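Local coordinates for monomethylamine methyltransferase mtmB1 (Methanosarcina barkeri, PDB 1NTH), which transfers the methyl group of monomethylamine to the corrinoid cofactor of its partner protein MtmC during methanogenesis from methylamine, at residues Asp241-Ser244 with Val245-His248; Ala394-Glu397 with Ile398-Asn402. One frame throughout, in Å; residues are numbered along the deposited sequence. Where two conformers were deposited one is given.

Contact 1 of 2, residues Asp241-Ser244 with Val245-His248; sequences DAIS and VIAH
The carbonyl oxygen of A242 takes the amide of I246 in the shortest hydrogen bond between 241-244 and 245-248, O to N 2.9 Å. The side chain of the same isoleucine closes over this acceptor: I246 CG1 lies 3.2 Å from A242 O, and CD1 comes almost as near. That approach follows from the first torsion of I246, chi1 -71°, which sets CG1 beside its own backbone N and therefore back along the chain toward the preceding turn. V245 does the same with a branch. Its CG1 is anti to the backbone N (chi1 169°), leaving CG2 on the N side, where it meets D241 O at 3.3 Å while V245 N bonds that oxygen at 3.0 Å. The bond from A247 N to I243 O is longer, 3.3 Å; H248 N completes the series on S244 O. Side chain meets side chain loosely by comparison, the ends of I243 and I246 approaching CD1 to CD1 at 4.3 Å.

Both isoleucines also rest on C9 of helix 9-18, and A242 and I246 reach V230 of strand 227-231. I243 and A247 also pack on P174 of the second subunit, and S244 on S173 of that subunit. The carboxylate of D241 bonds through OD2 to the amide of A210, at the start of helix 210-214.

Four successive bonds from residue i+4 to residue i, with helical backbone angles at all eight residues, identify about two regular alpha-helical turns within helix 240-251. This helix comes just after the short strand 237-238 and lies in the connection between the parallel neighbouring strands 227-231 and 255-259, a beta-alpha-beta crossover of the TIM barrel.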
loop_
_atom_site.group_PDB
_atom_site.type_symbol
_atom_site.label_atom_id
_atom_site.label_comp_id
_atom_site.label_asym_id
_atom_site.label_seq_id
_atom_site.Cartn_x
_atom_site.Cartn_y
_atom_site.Cartn_z
ATOM N N ASP A 241 32.760 -0.393 3.951
ATOM C CA ASP A 241 31.449 -0.090 4.522
ATOM C C ASP A 241 30.572 0.554 3.446
ATOM O O ASP A 241 29.400 0.204 3.292
ATOM C CB ASP A 241 31.590 0.866 5.712
ATOM C CG ASP A 241 31.631 0.140 7.048
ATOM O OD1 ASP A 241 32.159 -0.991 7.098
ATOM O OD2 ASP A 241 31.142 0.706 8.052
ATOM N N ALA A 242 31.149 1.488 2.695
ATOM C CA ALA A 242 30.414 2.177 1.639
ATOM C C ALA A 242 29.945 1.206 0.558
ATOM O O ALA A 242 28.839 1.333 0.029
ATOM C CB ALA A 242 31.286 3.265 1.018
ATOM N N ILE A 243 30.790 0.236 0.229
ATOM C CA ILE A 243 30.458 -0.749 -0.795
ATOM C C ILE A 243 29.238 -1.588 -0.400
ATOM O O ILE A 243 28.395 -1.910 -1.246
ATOM C CB ILE A 243 31.676 -1.673 -1.076
ATOM C CG1 ILE A 243 32.859 -0.828 -1.565
ATOM C CG2 ILE A 243 31.321 -2.721 -2.116
ATOM C CD1 ILE A 243 32.578 -0.016 -2.815
ATOM N N SER A 244 29.140 -1.943 0.879
ATOM C CA SER A 244 27.995 -2.718 1.354
ATOM C C SER A 244 26.752 -1.842 1.396
ATOM O O SER A 244 25.650 -2.309 1.113
ATOM C CB SER A 244 28.263 -3.297 2.746
ATOM O OG SER A 244 29.065 -4.458 2.650
ATOM N N VAL A 245 26.924 -0.573 1.751
ATOM C CA VAL A 245 25.789 0.344 1.802
ATOM C C VAL A 245 25.210 0.512 0.396
ATOM O O VAL A 245 23.986 0.559 0.214
ATOM C CB VAL A 245 26.204 1.718 2.374
ATOM C CG1 VAL A 245 25.091 2.733 2.168
ATOM C CG2 VAL A 245 26.502 1.584 3.861
ATOM N N ILE A 246 26.087 0.591 -0.600
ATOM C CA ILE A 246 25.649 0.728 -1.985
ATOM C C ILE A 246 24.801 -0.475 -2.397
ATOM O O ILE A 246 23.764 -0.320 -3.042
ATOM C CB ILE A 246 26.860 0.839 -2.941
ATOM C CG1 ILE A 246 27.542 2.197 -2.746
ATOM C CG2 ILE A 246 26.406 0.659 -4.391
ATOM C CD1 ILE A 246 28.979 2.243 -3.255
ATOM N N ALA A 247 25.243 -1.673 -2.025
ATOM C CA ALA A 247 24.507 -2.891 -2.370
ATOM C C ALA A 247 23.105 -2.849 -1.778
ATOM O O ALA A 247 22.145 -3.324 -2.387
ATOM C CB ALA A 247 25.250 -4.114 -1.851
ATOM N N HIS A 248 23.003 -2.293 -0.577
ATOM C CA HIS A 248 21.724 -2.176 0.110
ATOM C C HIS A 248 20.796 -1.194 -0.609
ATOM O O HIS A 248 19.623 -1.502 -0.854
ATOM C CB HIS A 248 21.966 -1.729 1.555
ATOM C CG HIS A 248 20.738 -1.229 2.246
ATOM N ND1 HIS A 248 20.578 0.091 2.609
ATOM C CD2 HIS A 248 19.609 -1.868 2.633
ATOM C CE1 HIS A 248 19.401 0.243 3.192
ATOM N NE2 HIS A 248 18.795 -0.930 3.218
#

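Contact 2 of 2, residues Ala394-Glu397 with Ile398-Asn402; sequences AGVE and ISEVN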
loop_
_atom_site.group_PDB
_atom_site.type_symbol
_atom_site.label_atom_id
_atom_site.label_comp_id
_atom_site.label_asym_id
_atom_site.label_seq_id
_atom_site.Cartn_x
_atom_site.Cartn_y
_atom_site.Cartn_z
ATOM N N ALA A 394 19.906 32.239 -12.715
ATOM C CA ALA A 394 19.437 31.451 -13.849
ATOM C C ALA A 394 19.239 32.292 -15.110
ATOM O O ALA A 394 18.561 33.317 -15.083
ATOM C CB ALA A 394 18.134 30.735 -13.488
ATOM N N GLY A 395 19.849 31.855 -16.207
ATOM C CA GLY A 395 19.709 32.561 -17.467
ATOM C C GLY A 395 20.671 33.708 -17.725
ATOM O O GLY A 395 20.735 34.218 -18.846
ATOM N N VAL A 396 21.419 34.125 -16.710
ATOM C CA VAL A 396 22.362 35.226 -16.883
ATOM C C VAL A 396 23.566 34.795 -17.721
ATOM O O VAL A 396 24.058 33.674 -17.591
ATOM C CB VAL A 396 22.854 35.758 -15.515
ATOM C CG1 VAL A 396 23.872 36.876 -15.719
ATOM C CG2 VAL A 396 21.671 36.273 -14.706
ATOM N N GLU A 397 24.024 35.689 -18.593
ATOM C CA GLU A 397 25.176 35.417 -19.448
ATOM C C GLU A 397 26.383 35.057 -18.592
ATOM O O GLU A 397 26.664 35.718 -17.594
ATOM C CB GLU A 397 25.497 36.647 -20.302
ATOM C CG GLU A 397 24.497 36.910 -21.420
ATOM C CD GLU A 397 24.762 38.212 -22.148
ATOM O OE1 GLU A 397 25.950 38.537 -22.375
ATOM O OE2 GLU A 397 23.783 38.908 -22.503
ATOM N N ILE A 398 27.102 34.014 -18.992
ATOM C CA ILE A 398 28.266 33.560 -18.244
ATOM C C ILE A 398 29.349 34.627 -18.074
ATOM O O ILE A 398 29.977 34.712 -17.019
ATOM C CB ILE A 398 28.876 32.302 -18.899
ATOM C CG1 ILE A 398 27.846 31.168 -18.882
ATOM C CG2 ILE A 398 30.148 31.884 -18.167
ATOM C CD1 ILE A 398 27.274 30.856 -17.500
ATOM N N SER A 399 29.571 35.438 -19.103
ATOM C CA SER A 399 30.586 36.483 -19.007
ATOM C C SER A 399 30.237 37.422 -17.855
ATOM O O SER A 399 31.110 37.844 -17.096
ATOM C CB SER A 399 30.673 37.275 -20.317
ATOM O OG SER A 399 29.461 37.958 -20.583
ATOM N N GLU A 400 28.954 37.738 -17.724
ATOM C CA GLU A 400 28.490 38.619 -16.658
ATOM C C GLU A 400 28.613 37.948 -15.293
ATOM O O GLU A 400 28.934 38.597 -14.298
ATOM C CB GLU A 400 27.040 39.035 -16.914
ATOM C CG GLU A 400 26.889 40.085 -18.005
ATOM C CD GLU A 400 25.442 40.342 -18.379
ATOM O OE1 GLU A 400 24.607 40.503 -17.463
ATOM O OE2 GLU A 400 25.144 40.390 -19.592
ATOM N N VAL A 401 28.355 36.645 -15.250
ATOM C CA VAL A 401 28.450 35.900 -14.003
ATOM C C VAL A 401 29.884 35.913 -13.478
ATOM O O VAL A 401 30.114 36.147 -12.291
ATOM C CB VAL A 401 27.990 34.436 -14.191
ATOM C CG1 VAL A 401 28.261 33.635 -12.923
ATOM C CG2 VAL A 401 26.505 34.402 -14.529
ATOM N N ASN A 402 30.848 35.667 -14.362
ATOM C CA ASN A 402 32.247 35.662 -13.951
ATOM C C ASN A 402 32.669 37.009 -13.372
ATOM O O ASN A 402 33.459 37.067 -12.429
ATOM C CB ASN A 402 33.154 35.280 -15.126
ATOM C CG ASN A 402 33.239 33.779 -15.327
ATOM O OD1 ASN A 402 33.497 33.031 -14.383
ATOM N ND2 ASN A 402 33.032 33.331 -16.559
#
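V396 and V401 meet at the N-terminus of helix 398-410, where E397 occupies the N-cap position and the chain turns out of the short loop after helix 380-393. The packed side of this helix start is apolar. V396 CG1, anti to its backbone N at chi1 178°, approaches V401 CG2 to 3.8 Å and E400 CB to 4.0 Å, so one methyl of the loop residue spans two consecutive positions of the first turn. The side chains of V396 and E400 cross at about a right angle. Deeper in, V401 packs on I354 and A358 of helix 343-359, and I398 shares A358 while also touching I52 and V118, which ties the helix start to the body of the chain.

The solvent side is polar and less closely knit. E397 and E400 both have extended chains beyond CG, and their carboxylate planes are 62° apart. E400 OE2 comes within 3.4 Å of E397 OE1, but this closeness of like charges is doubtful, since it holds only for the conformers given. Each glutamate was deposited in two conformers, consistent with more than one position for each carboxylate.

Between the two sides runs the backbone bond that opens the helix: V401 N donates to E397 O at 3.0 Å, while V401 CG2 lies 3.3 Å from that same oxygen.

Overall arrangement
Contacts 1 and 2 belong to separate parts of one chain: their centres are 40 Å apart, their nearest atoms about 32 Å, and they lie on opposite sides of the chain's centre, 19 Å and 22 Å from it. In sequence the first closes well before the second opens, contact 1 between barrel strands 227-231 and 255-259, contact 2 after the last barrel strand, 363-366. Their settings differ accordingly. Contact 1 lies on helix 240-251, with seven of its eight residues buried, and meets a second subunit, so it belongs to an interface of the hexamer; contact 2 lies at the surface, with no other chain of the assembly touching its segments.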